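Local atomic coordinates of histidinol-phosphate aminotransferase (PDB entry 3FTB), a protein that probably acts as a pyridoxal 5'-phosphate-dependent aminotransferase, with histidinol phosphate as its likely substrate. Residues Phe98-Ile104 with Asp144-Ile150; Leu170-Glu174 with Asn203-Leu207. All coordinates share one frame; numbering follows the deposited sequence.

Both contacts belong to the seven-stranded mixed sheet of the aminotransferase class I and II fold and to the layers packed on it. Contact 1 pairs two parallel strands, 100-105 and 147-151, inside the sheet; contact 2 sets helix 163-176 against the loop that leads into strand 207-212. The chain joins them directly, since strand 147-151 is followed by that helix, and strand 179-183 then takes its place between 147-151 and 207-212. Their centres are about 14 Å apart and their nearest atoms about 7 Å, without touching. The centres of contacts 1 and 2 lie about 18 and 21 Å from the centre of the chain, and no other subunit touches either one.

Contact 1: Phe98-Ile104 with Asp144-Ile150; sequences FEKILII and DVDSVII
Backbone hydrogen bonds tie Leu102 to both Ser147 and Ile149 in parallel register. Leu102 N donates to Ser147 O at 2.8 Å, nearly straight at 171°, and Ile149 N donates to Leu102 O at 3.2 Å. Nearer the strand starts, Lys100 O accepts Asp146 N at 3.1 Å, the donor standing well above the carbonyl plane; Ser147 N and OG add weak bonds to the same oxygen. Further along, Ile104 N and Ile149 O are buried and find no partner.

Apolar side chains fill both faces. On one, Leu102 and Val148 run alongside each other, CD2 to CG2 at 3.9 Å, and Ile104 CD1 reaches across to Val148 CG1; Ile138 of helix 135-141 covers Leu102 and Ile104. On the other, Ile101 has CG1 anti to its backbone N (chi1 -157°), which carries CD1 over Ser147 OG to within 3.5 Å of Ile149 CG2. Phe98 closes this face at its start: Ser147 CB sits over its ring in a CH-pi contact, 3.8 Å from the centroid.

Polar groups lie at the exposed start of the strands. The extended Lys100 side chain passes across Val145, and its NZ makes a weak bond to Asp144 O at 3.0 Å, reinforced by a water that bridges the same two atoms. At a separate spot the carboxylates of Glu99 and Asp146 approach each other, OE1 to OD2 at 4.5 Å, a mild repulsion that may raise the pKa of one of them slightly.

Strand 100-105 also bonds to strand 121-126, while Ile149 and Ile150 touch strand 179-183. This is neighbouring parallel strand pairing, with helix 135-141 on one face, within the large-domain alpha/beta sheet of a fold-type I PLP enzyme.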
ATOM      1  N   PHE A  98     -11.790  -1.988  17.256  1.00 38.59           N
ATOM      2  CA  PHE A  98     -12.286  -2.052  18.632  1.00 39.63           C
ATOM      3  C   PHE A  98     -12.178  -0.730  19.368  1.00 33.53           C
ATOM      4  O   PHE A  98     -11.438   0.159  18.954  1.00 29.65           O
ATOM      5  CB  PHE A  98     -11.566  -3.154  19.400  1.00 35.40           C
ATOM      6  CG  PHE A  98     -11.430  -4.410  18.617  1.00 35.48           C
ATOM      7  CD1 PHE A  98     -12.517  -5.238  18.437  1.00 30.13           C
ATOM      8  CD2 PHE A  98     -10.229  -4.741  18.015  1.00 30.16           C
ATOM      9  CE1 PHE A  98     -12.402  -6.398  17.694  1.00 33.59           C
ATOM     10  CE2 PHE A  98     -10.105  -5.892  17.276  1.00 32.24           C
ATOM     11  CZ  PHE A  98     -11.197  -6.725  17.105  1.00 34.70           C
ATOM     12  N   GLU A  99     -12.927  -0.617  20.464  1.00 39.97           N
ATOM     13  CA  GLU A  99     -12.951   0.604  21.268  1.00 45.92           C
ATOM     14  C   GLU A  99     -12.167   0.461  22.586  1.00 43.71           C
ATOM     15  O   GLU A  99     -12.108   1.395  23.388  1.00 49.35           O
ATOM     16  CB  GLU A  99     -14.401   1.097  21.498  1.00 57.59           C
ATOM     17  CG  GLU A  99     -15.349   0.070  22.150  1.00 73.09           C
ATOM     18  CD  GLU A  99     -16.791   0.575  22.309  1.00 77.92           C
ATOM     19  OE1 GLU A  99     -17.636  -0.144  22.907  1.00 63.99           O
ATOM     20  OE2 GLU A  99     -17.078   1.693  21.828  1.00 86.16           O
ATOM     21  N   LYS A 100     -11.553  -0.703  22.790  1.00 39.48           N
ATOM     22  CA  LYS A 100     -10.716  -0.947  23.963  1.00 38.01           C
ATOM     23  C   LYS A 100      -9.894  -2.228  23.828  1.00 41.95           C
ATOM     24  O   LYS A 100     -10.424  -3.283  23.478  1.00 44.10           O
ATOM     25  CB  LYS A 100     -11.569  -1.014  25.217  1.00 31.40           C
ATOM     26  CG  LYS A 100     -10.778  -1.021  26.500  1.00 38.73           C
ATOM     27  CD  LYS A 100     -11.740  -0.919  27.660  1.00 39.16           C
ATOM     28  CE  LYS A 100     -11.037  -0.679  28.966  1.00 45.67           C
ATOM     29  NZ  LYS A 100     -12.054  -0.528  30.042  1.00 40.06           N
ATOM     30  N   ILE A 101      -8.599  -2.138  24.116  1.00 36.30           N
ATOM     31  CA  ILE A 101      -7.721  -3.290  23.957  1.00 32.56           C
ATOM     32  C   ILE A 101      -6.788  -3.491  25.155  1.00 34.78           C
ATOM     33  O   ILE A 101      -6.349  -2.536  25.786  1.00 39.72           O
ATOM     34  CB  ILE A 101      -6.874  -3.169  22.667  1.00 23.81           C
ATOM     35  CG1 ILE A 101      -6.399  -4.548  22.202  1.00 25.44           C
ATOM     36  CG2 ILE A 101      -5.701  -2.236  22.904  1.00 31.01           C
ATOM     37  CD1 ILE A 101      -5.866  -4.592  20.749  1.00 13.79           C
ATOM     38  N   LEU A 102      -6.504  -4.748  25.468  1.00 36.90           N
ATOM     39  CA  LEU A 102      -5.446  -5.096  26.411  1.00 35.20           C
ATOM     40  C   LEU A 102      -4.147  -5.296  25.633  1.00 37.19           C
ATOM     41  O   LEU A 102      -4.059  -6.196  24.792  1.00 31.88           O
ATOM     42  CB  LEU A 102      -5.799  -6.394  27.149  1.00 20.05           C
ATOM     43  CG  LEU A 102      -4.851  -6.921  28.225  1.00 17.63           C
ATOM     44  CD1 LEU A 102      -5.087  -6.156  29.483  1.00 25.97           C
ATOM     45  CD2 LEU A 102      -5.125  -8.404  28.445  1.00 20.65           C
ATOM     46  N   ILE A 103      -3.148  -4.460  25.903  1.00 34.98           N
ATOM     47  CA  ILE A 103      -1.849  -4.629  25.269  1.00 24.48           C
ATOM     48  C   ILE A 103      -0.878  -5.234  26.269  1.00 30.16           C
ATOM     49  O   ILE A 103      -0.660  -4.685  27.347  1.00 33.56           O
ATOM     50  CB  ILE A 103      -1.281  -3.309  24.700  1.00 26.36           C
ATOM     51  CG1 ILE A 103      -2.351  -2.562  23.904  1.00 33.50           C
ATOM     52  CG2 ILE A 103      -0.083  -3.601  23.805  1.00 20.19           C
ATOM     53  CD1 ILE A 103      -1.879  -1.261  23.299  1.00 33.12           C
ATOM     54  N   ILE A 104      -0.345  -6.403  25.924  1.00 31.99           N
ATOM     55  CA  ILE A 104       0.671  -7.042  26.734  1.00 28.53           C
ATOM     56  C   ILE A 104       1.972  -6.323  26.440  1.00 27.65           C
ATOM     57  O   ILE A 104       2.339  -6.132  25.276  1.00 23.71           O
ATOM     58  CB  ILE A 104       0.815  -8.544  26.421  1.00 30.48           C
ATOM     59  CG1 ILE A 104      -0.262  -9.341  27.157  1.00 32.90           C
ATOM     60  CG2 ILE A 104       2.188  -9.045  26.868  1.00 30.84           C
ATOM     61  CD1 ILE A 104      -1.643  -8.746  27.061  1.00 35.14           C
ATOM     62  N   ASP A 144     -12.760  -6.631  30.815  1.00 33.02           N
ATOM     63  CA  ASP A 144     -12.555  -5.184  30.839  1.00 36.55           C
ATOM     64  C   ASP A 144     -12.382  -4.600  29.435  1.00 38.10           C
ATOM     65  O   ASP A 144     -12.483  -3.387  29.238  1.00 41.81           O
ATOM     66  CB  ASP A 144     -11.327  -4.833  31.691  1.00 49.68           C
ATOM     67  CG  ASP A 144     -11.648  -4.708  33.172  1.00 60.99           C
ATOM     68  OD1 ASP A 144     -10.773  -5.037  34.008  1.00 58.05           O
ATOM     69  OD2 ASP A 144     -12.776  -4.276  33.496  1.00 67.43           O
ATOM     70  N   VAL A 145     -12.117  -5.466  28.463  1.00 36.07           N
ATOM     71  CA  VAL A 145     -11.735  -5.023  27.126  1.00 36.69           C
ATOM     72  C   VAL A 145     -12.550  -5.717  26.037  1.00 37.96           C
ATOM     73  O   VAL A 145     -13.306  -6.651  26.303  1.00 39.06           O
ATOM     74  CB  VAL A 145     -10.238  -5.300  26.869  1.00 40.44           C
ATOM     75  CG1 VAL A 145      -9.365  -4.359  27.692  1.00 30.42           C
ATOM     76  CG2 VAL A 145      -9.915  -6.742  27.217  1.00 46.05           C
ATOM     77  N   ASP A 146     -12.388  -5.241  24.807  1.00 43.32           N
ATOM     78  CA  ASP A 146     -13.058  -5.823  23.649  1.00 44.09           C
ATOM     79  C   ASP A 146     -12.108  -6.757  22.917  1.00 44.52           C
ATOM     80  O   ASP A 146     -12.539  -7.603  22.123  1.00 46.57           O
ATOM     81  CB  ASP A 146     -13.502  -4.715  22.699  1.00 46.48           C
ATOM     82  CG  ASP A 146     -14.191  -3.581  23.420  1.00 51.85           C
ATOM     83  OD1 ASP A 146     -15.169  -3.845  24.154  1.00 56.60           O
ATOM     84  OD2 ASP A 146     -13.745  -2.426  23.259  1.00 50.78           O
ATOM     85  N   SER A 147     -10.815  -6.598  23.195  1.00 42.51           N
ATOM     86  CA  SER A 147      -9.779  -7.337  22.484  1.00 45.83           C
ATOM     87  C   SER A 147      -8.424  -7.382  23.213  1.00 39.84           C
ATOM     88  O   SER A 147      -8.175  -6.622  24.149  1.00 35.23           O
ATOM     89  CB  SER A 147      -9.595  -6.742  21.085  1.00 46.42           C
ATOM     90  OG  SER A 147      -9.271  -5.364  21.172  1.00 48.55           O
ATOM     91  N   VAL A 148      -7.560  -8.290  22.760  1.00 37.17           N
ATOM     92  CA  VAL A 148      -6.195  -8.415  23.251  1.00 29.49           C
ATOM     93  C   VAL A 148      -5.295  -8.484  22.028  1.00 34.37           C
ATOM     94  O   VAL A 148      -5.690  -9.033  21.005  1.00 29.25           O
ATOM     95  CB  VAL A 148      -5.991  -9.716  24.073  1.00 34.58           C
ATOM     96  CG1 VAL A 148      -4.528  -9.844  24.552  1.00 24.47           C
ATOM     97  CG2 VAL A 148      -6.951  -9.778  25.260  1.00 27.88           C
ATOM     98  N   ILE A 149      -4.105  -7.899  22.119  1.00 38.15           N
ATOM     99  CA  ILE A 149      -3.056  -8.108  21.116  1.00 32.14           C
ATOM    100  C   ILE A 149      -1.756  -8.504  21.825  1.00 33.89           C
ATOM    101  O   ILE A 149      -1.314  -7.859  22.776  1.00 27.33           O
ATOM    102  CB  ILE A 149      -2.840  -6.877  20.179  1.00 31.05           C
ATOM    103  CG1 ILE A 149      -1.768  -7.183  19.123  1.00 26.72           C
ATOM    104  CG2 ILE A 149      -2.480  -5.618  20.980  1.00 25.57           C
ATOM    105  CD1 ILE A 149      -1.832  -6.293  17.896  1.00 27.52           C
ATOM    106  N   ILE A 150      -1.161  -9.591  21.358  1.00 43.00           N
ATOM    107  CA  ILE A 150      -0.034 -10.202  22.037  1.00 35.46           C
ATOM    108  C   ILE A 150       0.916 -10.781  20.983  1.00 31.34           C
ATOM    109  O   ILE A 150       0.481 -11.382  20.023  1.00 26.57           O
ATOM    110  CB  ILE A 150      -0.532 -11.289  23.018  1.00 29.19           C
ATOM    111  CG1 ILE A 150       0.606 -11.836  23.875  1.00 36.40           C
ATOM    112  CG2 ILE A 150      -1.223 -12.422  22.270  1.00 36.12           C
ATOM    113  CD1 ILE A 150       0.134 -12.825  24.917  1.00 34.41           C
TER
HETATM  114  O   HOH W   1     -14.336  -1.885  30.287  1.00 46.41           O

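Contact 2: Leu170-Glu174 with Asn203-Leu207; sequences LKLAE and NYSCL
Leu170 lies over one face of the Tyr204 ring, its CB almost on the ring normal and 4.0 Å from the centroid, a CH-pi contact, while CD1 extends along the CD2 side. This is the tight part of the contact. Leu170 CD2 goes on to Leu207 CD2 at 4.1 Å, and Ala173 CB packs against Cys206 SG at 3.6 Å; the Cys206 rotamer, with SG flanked by both backbone neighbours of CA (chi1 67°), turns the sulfur toward Ala173. Ile180 of strand 179-183 touches Leu170, Ala173 and Leu207, so this side merges with the core.

The outer side is polar and more open. Lys171 starts away from the loop, but its long chain swings back, and NZ donates to Tyr204 OH at 2.7 Å, in the plane of the ring. Glu174 bends at chi2 (63°) to pass the edge of the same ring, its carboxylate turned 86° to the ring plane. There OE1 accepts Ser205 N at 3.0 Å through its syn lone pair, and OE2 takes a weak bond from Cys206 N at 3.1 Å.

One carboxylate thus holds Ser205 N firmly and Cys206 N weakly, in a segment without regular structure just ahead of strand 207-212. The bonds to these two amides would help offset the negative charge of Glu174 and probably favour its ionised form.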
ATOM      1  N   LEU A 170      -7.931 -18.532  25.473  1.00 30.14           N
ATOM      2  CA  LEU A 170      -8.617 -18.780  24.222  1.00 27.04           C
ATOM      3  C   LEU A 170     -10.053 -19.232  24.468  1.00 42.60           C
ATOM      4  O   LEU A 170     -10.988 -18.716  23.855  1.00 50.14           O
ATOM      5  CB  LEU A 170      -7.868 -19.816  23.386  1.00 31.99           C
ATOM      6  CG  LEU A 170      -6.583 -19.329  22.719  1.00 33.09           C
ATOM      7  CD1 LEU A 170      -6.241 -20.227  21.547  1.00 38.65           C
ATOM      8  CD2 LEU A 170      -6.707 -17.881  22.261  1.00 31.89           C
ATOM      9  N   LYS A 171     -10.223 -20.192  25.374  1.00 41.02           N
ATOM     10  CA  LYS A 171     -11.552 -20.707  25.707  1.00 34.17           C
ATOM     11  C   LYS A 171     -12.484 -19.658  26.297  1.00 30.15           C
ATOM     12  O   LYS A 171     -13.681 -19.745  26.108  1.00 39.46           O
ATOM     13  CB  LYS A 171     -11.459 -21.902  26.657  1.00 39.08           C
ATOM     14  CG  LYS A 171     -11.247 -23.241  25.969  1.00 48.74           C
ATOM     15  CD  LYS A 171     -10.916 -24.343  26.979  1.00 52.24           C
ATOM     16  CE  LYS A 171     -10.955 -25.718  26.329  1.00 54.45           C
ATOM     17  NZ  LYS A 171     -10.783 -25.629  24.848  1.00 47.46           N
ATOM     18  N   LEU A 172     -11.941 -18.680  27.030  1.00 33.76           N
ATOM     19  CA  LEU A 172     -12.747 -17.573  27.559  1.00 35.25           C
ATOM     20  C   LEU A 172     -13.069 -16.531  26.489  1.00 41.30           C
ATOM     21  O   LEU A 172     -14.202 -16.046  26.406  1.00 41.15           O
ATOM     22  CB  LEU A 172     -12.047 -16.875  28.727  1.00 49.24           C
ATOM     23  CG  LEU A 172     -12.027 -17.513  30.118  1.00 58.41           C
ATOM     24  CD1 LEU A 172     -11.321 -16.580  31.086  1.00 61.43           C
ATOM     25  CD2 LEU A 172     -13.432 -17.828  30.609  1.00 64.63           C
ATOM     26  N   ALA A 173     -12.069 -16.167  25.689  1.00 42.84           N
ATOM     27  CA  ALA A 173     -12.288 -15.229  24.584  1.00 42.08           C
ATOM     28  C   ALA A 173     -13.411 -15.719  23.676  1.00 37.63           C
ATOM     29  O   ALA A 173     -14.391 -15.018  23.466  1.00 35.74           O
ATOM     30  CB  ALA A 173     -11.008 -15.018  23.781  1.00 37.30           C
ATOM     31  N   GLU A 174     -13.243 -16.926  23.144  1.00 42.26           N
ATOM     32  CA  GLU A 174     -14.259 -17.598  22.341  1.00 39.74           C
ATOM     33  C   GLU A 174     -15.637 -17.424  22.972  1.00 45.34           C
ATOM     34  O   GLU A 174     -16.583 -16.982  22.315  1.00 56.32           O
ATOM     35  CB  GLU A 174     -13.916 -19.086  22.239  1.00 31.10           C
ATOM     36  CG  GLU A 174     -14.567 -19.833  21.087  1.00 45.13           C
ATOM     37  CD  GLU A 174     -14.127 -19.318  19.723  1.00 55.24           C
ATOM     38  OE1 GLU A 174     -14.633 -19.822  18.689  1.00 56.42           O
ATOM     39  OE2 GLU A 174     -13.276 -18.401  19.687  1.00 50.95           O
ATOM     40  N   ASN A 203     -10.575 -23.927  15.614  1.00 35.45           N
ATOM     41  CA  ASN A 203     -11.204 -24.193  16.894  1.00 32.03           C
ATOM     42  C   ASN A 203     -11.654 -22.937  17.598  1.00 35.98           C
ATOM     43  O   ASN A 203     -12.426 -23.012  18.555  1.00 35.35           O
ATOM     44  CB  ASN A 203     -10.261 -24.983  17.788  1.00 27.63           C
ATOM     45  CG  ASN A 203     -10.050 -26.377  17.281  1.00 47.33           C
ATOM     46  OD1 ASN A 203     -10.841 -27.275  17.568  1.00 59.43           O
ATOM     47  ND2 ASN A 203      -8.994 -26.571  16.498  1.00 51.82           N
ATOM     48  N   TYR A 204     -11.164 -21.788  17.132  1.00 35.09           N
ATOM     49  CA  TYR A 204     -11.474 -20.505  17.764  1.00 25.37           C
ATOM     50  C   TYR A 204     -11.591 -19.399  16.724  1.00 39.70           C
ATOM     51  O   TYR A 204     -10.615 -19.081  16.041  1.00 45.04           O
ATOM     52  CB  TYR A 204     -10.400 -20.127  18.796  1.00 28.40           C
ATOM     53  CG  TYR A 204     -10.247 -21.116  19.923  1.00 35.71           C
ATOM     54  CD1 TYR A 204     -11.180 -21.183  20.952  1.00 30.55           C
ATOM     55  CD2 TYR A 204      -9.174 -21.996  19.952  1.00 47.61           C
ATOM     56  CE1 TYR A 204     -11.044 -22.102  21.977  1.00 31.14           C
ATOM     57  CE2 TYR A 204      -9.031 -22.922  20.976  1.00 45.83           C
ATOM     58  CZ  TYR A 204      -9.971 -22.969  21.980  1.00 37.12           C
ATOM     59  OH  TYR A 204      -9.827 -23.886  22.989  1.00 36.31           O
ATOM     60  N   SER A 205     -12.774 -18.806  16.595  1.00 39.19           N
ATOM     61  CA  SER A 205     -12.894 -17.618  15.756  1.00 39.01           C
ATOM     62  C   SER A 205     -12.811 -16.301  16.546  1.00 28.32           C
ATOM     63  O   SER A 205     -13.327 -15.273  16.115  1.00 43.88           O
ATOM     64  CB  SER A 205     -14.121 -17.680  14.831  1.00 42.66           C
ATOM     65  OG  SER A 205     -14.921 -18.819  15.080  1.00 38.44           O
ATOM     66  N   CYS A 206     -12.162 -16.353  17.706  1.00 23.25           N
ATOM     67  CA  CYS A 206     -11.720 -15.153  18.421  1.00 33.20           C
ATOM     68  C   CYS A 206     -10.305 -14.837  17.960  1.00 30.68           C
ATOM     69  O   CYS A 206      -9.876 -13.689  17.960  1.00 33.29           O
ATOM     70  CB  CYS A 206     -11.748 -15.349  19.940  1.00 35.90           C
ATOM     71  SG  CYS A 206     -10.540 -16.541  20.596  1.00 43.28           S
ATOM     72  N   LEU A 207      -9.594 -15.879  17.536  1.00 28.66           N
ATOM     73  CA  LEU A 207      -8.228 -15.741  17.050  1.00 31.27           C
ATOM     74  C   LEU A 207      -8.147 -14.926  15.766  1.00 27.82           C
ATOM     75  O   LEU A 207      -8.835 -15.214  14.783  1.00 33.85           O
ATOM     76  CB  LEU A 207      -7.600 -17.115  16.792  1.00 35.72           C
ATOM     77  CG  LEU A 207      -6.869 -17.871  17.899  1.00 40.63           C
ATOM     78  CD1 LEU A 207      -6.454 -19.231  17.375  1.00 32.46           C
ATOM     79  CD2 LEU A 207      -5.660 -17.093  18.374  1.00 42.89           C
TER